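Local coordinates for lipoteichoic acid primase (Listeria monocytogenes, PDB 4UOP), which is an extracellular catalytic domain of the sulfatase-like family that carries a magnesium ion in its metal site, at residues B[104-107]-B[108-111]. Sequence-based numbering, arbitrary orientation.
Sequences SKSN and TADA. With MG (magnesium ion), chain J.
The main chain of S106 and N107 passes directly into the first turn of helix 107-117, where D110 N donates to S106 O over 2.7 Å and A111 N donates to N107 O over 2.9 Å. S106 holds the N-cap position, yet its hydroxyl does not bond directly to a helix amide. Instead a water bridges S106 OG and A109 N, lying 2.5 Å from OG and accepting from the amide. From inside the turn, the carboxylate of D110 reaches back to the loop: OD2 accepts from S106 N over 3.0 Å, the donor standing 52° out of the carboxylate plane, and more weakly from S104 N. With CG on the side of its own backbone N (chi1 -69°), D110 brings the carboxylate to the amides of S104 and S106, which probably helps hold the turn into the helix. S104 OG itself hydrogen-bonds to S122 O.

In the sulfatase-like alpha/beta fold, the start of this helix delivers a metal ligand: T108 OG1 binds magnesium at 2.1 Å, alongside E66, D284 and H285. The T108 side chain is rotated to set OG1 opposite its own carbonyl carbon (chi1 -51°), which presents the oxygen to the ion. N107 is a second-shell partner. Its OD1 accepts from T108 N at 2.9 Å, the amide lying somewhat off the plane of the side-chain carbonyl. The same oxygen accepts from a metal-bound water at 3.1 Å. N107 ND2 hydrogen-bonds to D244 OD1 of the second subunit, linking the metal surroundings to the dimer interface.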
ATOM      1  N   SER B 104      -4.384   0.315  -6.831  1.00 22.46           N
ATOM      2  CA  SER B 104      -4.003   0.252  -5.435  1.00 25.20           C
ATOM      3  C   SER B 104      -2.533   0.685  -5.270  1.00 27.90           C
ATOM      4  O   SER B 104      -2.177   1.786  -5.684  1.00 27.47           O
ATOM      5  CB  SER B 104      -4.237  -1.187  -4.957  1.00 27.36           C
ATOM      6  OG  SER B 104      -3.929  -1.286  -3.605  1.00 32.50           O
ATOM      7  N   LYS B 105      -1.690  -0.190  -4.715  1.00 29.83           N
ATOM      8  CA  LYS B 105      -0.314   0.134  -4.336  1.00 32.33           C
ATOM      9  C   LYS B 105       0.605   0.401  -5.522  1.00 30.48           C
ATOM     10  O   LYS B 105       1.489   1.257  -5.471  1.00 31.11           O
ATOM     11  CB  LYS B 105       0.292  -1.071  -3.568  1.00 36.58           C
ATOM     12  CG  LYS B 105       0.328  -0.919  -2.061  1.00 40.39           C
ATOM     13  CD  LYS B 105       0.788  -2.201  -1.335  1.00 44.42           C
ATOM     14  CE  LYS B 105       2.274  -2.112  -0.958  1.00 46.54           C
ATOM     15  NZ  LYS B 105       2.969  -3.415  -0.722  1.00 49.15           N
ATOM     16  N   SER B 106       0.413  -0.365  -6.583  1.00 27.81           N
ATOM     17  CA  SER B 106       1.284  -0.297  -7.756  1.00 28.29           C
ATOM     18  C   SER B 106       0.456   0.096  -8.979  1.00 25.14           C
ATOM     19  O   SER B 106      -0.015  -0.755  -9.721  1.00 24.17           O
ATOM     20  CB  SER B 106       1.957  -1.651  -7.948  1.00 31.18           C
ATOM     21  OG  SER B 106       2.962  -1.580  -8.942  1.00 36.69           O
ATOM     22  N   ASN B 107       0.292   1.394  -9.189  1.00 21.44           N
ATOM     23  CA  ASN B 107      -0.822   1.868 -10.007  1.00 21.40           C
ATOM     24  C   ASN B 107      -0.905   1.295 -11.444  1.00 20.72           C
ATOM     25  O   ASN B 107      -1.930   0.717 -11.816  1.00 19.95           O
ATOM     26  CB  ASN B 107      -0.944   3.388  -9.963  1.00 22.33           C
ATOM     27  CG  ASN B 107       0.362   4.108 -10.223  1.00 23.34           C
ATOM     28  OD1 ASN B 107       1.336   3.529 -10.708  1.00 24.21           O
ATOM     29  ND2 ASN B 107       0.374   5.410  -9.909  1.00 25.08           N
ATOM     30  N   THR B 108       0.174   1.400 -12.216  1.00 18.76           N
ATOM     31  CA  THR B 108       0.178   0.890 -13.578  1.00 18.67           C
ATOM     32  C   THR B 108      -0.107  -0.627 -13.629  1.00 18.83           C
ATOM     33  O   THR B 108      -0.934  -1.076 -14.408  1.00 17.89           O
ATOM     34  CB  THR B 108       1.504   1.171 -14.301  1.00 19.35           C
ATOM     35  OG1 THR B 108       1.845   2.556 -14.171  1.00 19.20           O
ATOM     36  CG2 THR B 108       1.381   0.815 -15.778  1.00 19.55           C
ATOM     37  N   ALA B 109       0.588  -1.384 -12.780  1.00 17.99           N
ATOM     38  CA  ALA B 109       0.407  -2.823 -12.708  1.00 19.10           C
ATOM     39  C   ALA B 109      -0.974  -3.212 -12.189  1.00 18.93           C
ATOM     40  O   ALA B 109      -1.527  -4.226 -12.619  1.00 19.40           O
ATOM     41  CB  ALA B 109       1.499  -3.463 -11.871  1.00 19.08           C
ATOM     42  N   ASP B 110      -1.512  -2.439 -11.249  1.00 18.77           N
ATOM     43  CA  ASP B 110      -2.865  -2.664 -10.757  1.00 19.91           C
ATOM     44  C   ASP B 110      -3.913  -2.419 -11.849  1.00 19.06           C
ATOM     45  O   ASP B 110      -4.935  -3.103 -11.887  1.00 16.93           O
ATOM     46  CB  ASP B 110      -3.167  -1.797  -9.531  1.00 21.37           C
ATOM     47  CG  ASP B 110      -2.383  -2.226  -8.300  1.00 24.32           C
ATOM     48  OD1 ASP B 110      -1.878  -3.372  -8.260  1.00 26.11           O
ATOM     49  OD2 ASP B 110      -2.297  -1.422  -7.356  1.00 28.26           O
ATOM     50  N   ALA B 111      -3.648  -1.469 -12.741  1.00 17.30           N
ATOM     51  CA  ALA B 111      -4.525  -1.254 -13.877  1.00 17.30           C
ATOM     52  C   ALA B 111      -4.538  -2.482 -14.770  1.00 17.27           C
ATOM     53  O   ALA B 111      -5.602  -2.980 -15.142  1.00 16.42           O
ATOM     54  CB  ALA B 111      -4.098  -0.024 -14.652  1.00 17.02           C
TER
HETATM   55 MG    MG J1616       0.923   4.371 -14.684  1.00 10.93          MG
HETATM   56  O   HOH W   1       2.902  -0.348 -11.095  1.00 27.00           O
HETATM   57  O   HOH W   2       2.498   4.933 -13.229  1.00 21.74           O